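Local coordinates for protein PKS (Streptomyces sp. CNQ431, PDB 5YDA) that probably loads acyl building blocks onto the carrier protein of the splenocin polyketide synthase, as its broadly selective acyltransferase domain, at residues R31-V36 with T82-S87; G46-L51 with E93-A98. All coordinates share one frame; numbering follows the deposited sequence.

Contact 1. Residues R31-V36 with T82-S87; sequences RLVLPV and TVSASS
L32 and L34 exchange backbone hydrogen bonds with A85 and V83, zipping the two antiparallel strands together in a two-stranded sheet. Each hydrogen-bonded pair uses both of its N-H groups. L32 N reaches A85 O at 2.8 Å, and L34 N reaches V83 O at 2.9 Å, an almost straight bond of 172°. The return bond from V83 N to L34 O is longer, 3.3 Å. At the non-hydrogen-bonded pairs, V33-S84 between them and P35-T82 beyond, the CA atoms draw in to 4.6 Å. P35 suits such a site, since it has no N-H to give.

The apolar contacts divide between the two faces. On the face of L34 and V83, V83 CG2 is set between its own backbone N and carbonyl carbon (chi1 -61° for CG1), and from there it meets L34 CB at 3.7 Å and also touches CD1. Helices 63-72 and 88-97 pack over these side chains. On the other face V33 CG1 lies 3.8 Å from T82 CB, while S84 OG turns to E413 of helix 407-420.

Polar groups close the end of the pairing. S86 OG sits over one face of the R31 guanidinium, offset toward the rim, and a water accepts from R31 NE at 2.7 Å and lies 3.1 Å from S86 OG. The chemistry implies division of labour: main-chain bonds fix the register, L34, V83 and A85 give helices 63-72 and 88-97 an apolar face, the mixed V33/T82/S84 face turns to helix 407-420, and one water links R31 and S86 just beyond the last pair.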
loop_
_atom_site.group_PDB
_atom_site.type_symbol
_atom_site.label_atom_id
_atom_site.label_comp_id
_atom_site.label_asym_id
_atom_site.label_seq_id
_atom_site.Cartn_x
_atom_site.Cartn_y
_atom_site.Cartn_z
ATOM N N ARG A 31 -13.482 -13.418 -14.198
ATOM C CA ARG A 31 -13.923 -12.844 -12.929
ATOM C C ARG A 31 -14.596 -11.490 -13.131
ATOM O O ARG A 31 -14.075 -10.614 -13.826
ATOM C CB ARG A 31 -12.741 -12.705 -11.976
ATOM C CG ARG A 31 -13.098 -12.220 -10.580
ATOM C CD ARG A 31 -11.863 -12.273 -9.664
ATOM N NE ARG A 31 -11.437 -13.649 -9.388
ATOM C CZ ARG A 31 -10.346 -14.222 -9.900
ATOM N NH1 ARG A 31 -9.543 -13.529 -10.722
ATOM N NH2 ARG A 31 -10.057 -15.487 -9.585
ATOM N N LEU A 32 -15.762 -11.325 -12.512
ATOM C CA LEU A 32 -16.550 -10.106 -12.624
ATOM C C LEU A 32 -17.037 -9.688 -11.244
ATOM O O LEU A 32 -17.161 -10.508 -10.328
ATOM C CB LEU A 32 -17.753 -10.294 -13.559
ATOM C CG LEU A 32 -17.420 -10.508 -15.035
ATOM C CD1 LEU A 32 -18.681 -10.891 -15.797
ATOM C CD2 LEU A 32 -16.776 -9.242 -15.627
ATOM N N VAL A 33 -17.328 -8.394 -11.118
ATOM C CA VAL A 33 -17.882 -7.814 -9.902
ATOM C C VAL A 33 -19.374 -7.602 -10.119
ATOM O O VAL A 33 -19.777 -7.027 -11.135
ATOM C CB VAL A 33 -17.183 -6.488 -9.562
ATOM C CG1 VAL A 33 -17.720 -5.909 -8.262
ATOM C CG2 VAL A 33 -15.675 -6.689 -9.502
ATOM N N LEU A 34 -20.192 -8.068 -9.169
ATOM C CA LEU A 34 -21.637 -7.865 -9.216
ATOM C C LEU A 34 -22.050 -6.836 -8.171
ATOM O O LEU A 34 -21.919 -7.103 -6.964
ATOM C CB LEU A 34 -22.379 -9.180 -8.976
ATOM C CG LEU A 34 -21.996 -10.364 -9.867
ATOM C CD1 LEU A 34 -22.883 -11.549 -9.574
ATOM C CD2 LEU A 34 -22.078 -9.991 -11.338
ATOM N N PRO A 35 -22.561 -5.669 -8.564
ATOM C CA PRO A 35 -23.003 -4.670 -7.580
ATOM C C PRO A 35 -24.443 -4.876 -7.142
ATOM O O PRO A 35 -25.313 -5.266 -7.925
ATOM C CB PRO A 35 -22.872 -3.356 -8.356
ATOM C CG PRO A 35 -23.212 -3.749 -9.775
ATOM C CD PRO A 35 -22.667 -5.167 -9.949
ATOM N N VAL A 36 -24.691 -4.592 -5.864
ATOM C CA VAL A 36 -26.017 -4.664 -5.259
ATOM C C VAL A 36 -26.195 -3.425 -4.398
ATOM O O VAL A 36 -25.334 -3.119 -3.565
ATOM C CB VAL A 36 -26.200 -5.926 -4.392
ATOM C CG1 VAL A 36 -27.639 -6.040 -3.913
ATOM C CG2 VAL A 36 -25.765 -7.182 -5.135
ATOM N N THR A 82 -20.893 -5.899 -2.900
ATOM C CA THR A 82 -20.538 -6.567 -4.138
ATOM C C THR A 82 -20.102 -7.982 -3.820
ATOM O O THR A 82 -19.722 -8.292 -2.690
ATOM C CB THR A 82 -19.397 -5.878 -4.906
ATOM O OG1 THR A 82 -18.194 -5.930 -4.123
ATOM C CG2 THR A 82 -19.744 -4.436 -5.263
ATOM N N VAL A 83 -20.165 -8.836 -4.841
ATOM C CA VAL A 83 -19.486 -10.122 -4.849
ATOM C C VAL A 83 -18.603 -10.167 -6.086
ATOM O O VAL A 83 -18.827 -9.436 -7.052
ATOM C CB VAL A 83 -20.474 -11.312 -4.829
ATOM C CG1 VAL A 83 -21.321 -11.270 -3.567
ATOM C CG2 VAL A 83 -21.360 -11.296 -6.075
ATOM N N SER A 84 -17.570 -10.999 -6.029
ATOM C CA SER A 84 -16.733 -11.323 -7.171
ATOM C C SER A 84 -16.958 -12.783 -7.533
ATOM O O SER A 84 -17.037 -13.637 -6.644
ATOM C CB SER A 84 -15.248 -11.113 -6.854
ATOM O OG SER A 84 -14.991 -9.777 -6.479
ATOM N N ALA A 85 -17.042 -13.074 -8.831
ATOM C CA ALA A 85 -17.313 -14.438 -9.257
ATOM C C ALA A 85 -16.801 -14.643 -10.674
ATOM O O ALA A 85 -16.837 -13.724 -11.495
ATOM C CB ALA A 85 -18.811 -14.753 -9.189
ATOM N N SER A 86 -16.314 -15.851 -10.944
ATOM C CA SER A 86 -15.943 -16.282 -12.281
ATOM C C SER A 86 -16.946 -17.273 -12.860
ATOM O O SER A 86 -16.703 -17.823 -13.937
ATOM C CB SER A 86 -14.542 -16.902 -12.265
ATOM O OG SER A 86 -13.570 -15.962 -11.830
ATOM N N SER A 87 -18.060 -17.513 -12.166
ATOM C CA SER A 87 -19.085 -18.475 -12.565
ATOM C C SER A 87 -20.334 -18.245 -11.728
ATOM O O SER A 87 -20.277 -17.668 -10.636
ATOM C CB SER A 87 -18.622 -19.916 -12.377
ATOM O OG SER A 87 -18.865 -20.335 -11.042
HETATM O O HOH W 1 -13.340 -15.465 -8.746
#

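Contact 2. Residues G46-L51 with E93-A98; sequences GQAHAL and EALRAA
L95 meets both A48 and L51 where two helices run nearly antiparallel, their axes 8.2 Å apart at an angle of 159°. Its CD1 lies 3.7 Å from L51 CD2, the two leucines crossing at a slant, and its CB rests 3.5 Å from A48 O. A48 has only a methyl to place between the helices, and this lets the backbones come close: its CA is 5.5 Å from that of L95. The same methyl also approaches A98 CB at 4.5 Å.

H49 flanks this apolar patch. The first torsion puts CG beside its own backbone N (chi1 -62°), and the imidazole extends across to the other backbone, with L95 O and R96 CA over one face, both offset toward the rim. NE2 comes within 3.3 Å of R96 O, but the angle is too poor for a hydrogen bond, so the contact across the helices is one of packing.

The second shell explains how these groups are held. H49 ND1 is hydrogen-bonded to R45 O one turn earlier in its own helix, which limits rotation of the ring. R96 starts away from the partner helix, yet its long chain returns to form a salt bridge with E56, at the far end of helix 43-56. L95 also packs on A52 and V83. With A48 at the closest approach, L95 buried beside it and H49 and R96 at the margin, this is an antiparallel helix pair laid against the two-stranded sheet, consistent with the small alpha/beta linker between ketosynthase and acyltransferase in modular polyketide synthases.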
loop_
_atom_site.group_PDB
_atom_site.type_symbol
_atom_site.label_atom_id
_atom_site.label_comp_id
_atom_site.label_asym_id
_atom_site.label_seq_id
_atom_site.Cartn_x
_atom_site.Cartn_y
_atom_site.Cartn_z
ATOM N N GLY A 46 -31.560 -8.769 2.019
ATOM C CA GLY A 46 -32.674 -9.409 1.342
ATOM C C GLY A 46 -32.515 -9.378 -0.164
ATOM O O GLY A 46 -32.662 -10.399 -0.844
ATOM N N GLN A 47 -32.176 -8.206 -0.701
ATOM C CA GLN A 47 -32.014 -8.074 -2.143
ATOM C C GLN A 47 -30.891 -8.961 -2.679
ATOM O O GLN A 47 -30.938 -9.390 -3.840
ATOM C CB GLN A 47 -31.763 -6.611 -2.488
ATOM C CG GLN A 47 -32.384 -6.181 -3.776
ATOM C CD GLN A 47 -32.315 -4.686 -3.956
ATOM O OE1 GLN A 47 -31.693 -4.190 -4.900
ATOM N NE2 GLN A 47 -32.951 -3.952 -3.048
ATOM N N ALA A 48 -29.885 -9.264 -1.852
ATOM C CA ALA A 48 -28.784 -10.102 -2.309
ATOM C C ALA A 48 -29.177 -11.571 -2.344
ATOM O O ALA A 48 -28.742 -12.312 -3.236
ATOM C CB ALA A 48 -27.556 -9.906 -1.421
ATOM N N HIS A 49 -29.985 -12.014 -1.378
ATOM C CA HIS A 49 -30.502 -13.379 -1.433
ATOM C C HIS A 49 -31.531 -13.537 -2.543
ATOM O O HIS A 49 -31.610 -14.605 -3.159
ATOM C CB HIS A 49 -31.105 -13.783 -0.086
ATOM C CG HIS A 49 -30.117 -13.792 1.034
ATOM N ND1 HIS A 49 -29.390 -12.677 1.394
ATOM C CD2 HIS A 49 -29.715 -14.786 1.861
ATOM C CE1 HIS A 49 -28.592 -12.979 2.401
ATOM N NE2 HIS A 49 -28.769 -14.254 2.704
ATOM N N ALA A 50 -32.319 -12.490 -2.811
ATOM C CA ALA A 50 -33.236 -12.518 -3.950
ATOM C C ALA A 50 -32.484 -12.816 -5.242
ATOM O O ALA A 50 -32.817 -13.767 -5.962
ATOM C CB ALA A 50 -33.983 -11.188 -4.057
ATOM N N LEU A 51 -31.444 -12.020 -5.537
ATOM C CA LEU A 51 -30.657 -12.243 -6.748
ATOM C C LEU A 51 -30.038 -13.634 -6.756
ATOM O O LEU A 51 -29.943 -14.277 -7.809
ATOM C CB LEU A 51 -29.579 -11.168 -6.880
ATOM C CG LEU A 51 -28.600 -11.346 -8.039
ATOM C CD1 LEU A 51 -29.226 -10.960 -9.390
ATOM C CD2 LEU A 51 -27.325 -10.544 -7.796
ATOM N N GLU A 93 -23.301 -18.634 -4.348
ATOM C CA GLU A 93 -22.764 -18.902 -3.017
ATOM C C GLU A 93 -22.337 -17.618 -2.317
ATOM O O GLU A 93 -22.571 -17.451 -1.113
ATOM C CB GLU A 93 -21.587 -19.866 -3.105
ATOM C CG GLU A 93 -21.255 -20.506 -1.770
ATOM C CD GLU A 93 -19.879 -21.137 -1.741
ATOM O OE1 GLU A 93 -18.937 -20.537 -2.304
ATOM O OE2 GLU A 93 -19.737 -22.233 -1.152
ATOM N N ALA A 94 -21.723 -16.689 -3.055
ATOM C CA ALA A 94 -21.219 -15.478 -2.419
ATOM C C ALA A 94 -22.351 -14.540 -2.033
ATOM O O ALA A 94 -22.240 -13.822 -1.036
ATOM C CB ALA A 94 -20.221 -14.768 -3.331
ATOM N N LEU A 95 -23.453 -14.548 -2.787
ATOM C CA LEU A 95 -24.567 -13.659 -2.469
ATOM C C LEU A 95 -25.309 -14.095 -1.208
ATOM O O LEU A 95 -25.911 -13.252 -0.532
ATOM C CB LEU A 95 -25.521 -13.575 -3.657
ATOM C CG LEU A 95 -24.989 -12.791 -4.861
ATOM C CD1 LEU A 95 -25.600 -13.318 -6.143
ATOM C CD2 LEU A 95 -25.266 -11.303 -4.717
ATOM N N ARG A 96 -25.283 -15.390 -0.872
ATOM C CA ARG A 96 -25.863 -15.838 0.396
ATOM C C ARG A 96 -25.035 -15.357 1.573
ATOM O O ARG A 96 -25.560 -14.741 2.510
ATOM C CB ARG A 96 -25.958 -17.360 0.446
ATOM C CG ARG A 96 -26.605 -17.972 -0.741
ATOM C CD ARG A 96 -28.099 -17.954 -0.597
ATOM N NE ARG A 96 -28.703 -18.530 -1.786
ATOM C CZ ARG A 96 -29.101 -19.791 -1.882
ATOM N NH1 ARG A 96 -28.967 -20.615 -0.851
ATOM N NH2 ARG A 96 -29.632 -20.219 -3.012
ATOM N N ALA A 97 -23.736 -15.661 1.553
ATOM C CA ALA A 97 -22.821 -15.218 2.592
ATOM C C ALA A 97 -22.690 -13.705 2.650
ATOM O O ALA A 97 -22.119 -13.190 3.618
ATOM C CB ALA A 97 -21.447 -15.845 2.359
ATOM N N ALA A 98 -23.201 -12.990 1.649
ATOM C CA ALA A 98 -22.946 -11.563 1.529
ATOM C C ALA A 98 -23.480 -10.828 2.745
ATOM O O ALA A 98 -24.660 -10.942 3.084
ATOM C CB ALA A 98 -23.584 -11.015 0.252
#

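In the fold
Contacts 1 and 2 have centres about 11 Å apart and share one small alpha/beta unit, within the range of the CurL-like PKS C-terminal family. Each strand of contact 1 is followed in the chain by a helix of contact 2: strand 32-38 by helix 43-56, and strand 79-85 by helix 88-97, so the segments of the two contacts alternate along the sequence. They meet directly where V83 CG1 packs on A94 CB at 3.7 Å and V36 CG2 lies 4.2 Å from L95 CD2. Both sit well off the chain's centre, about 23 and 30 Å from it. The GxSxG pattern G198-S200-G202, probably the acyltransferase's nucleophile elbow, belongs to neither.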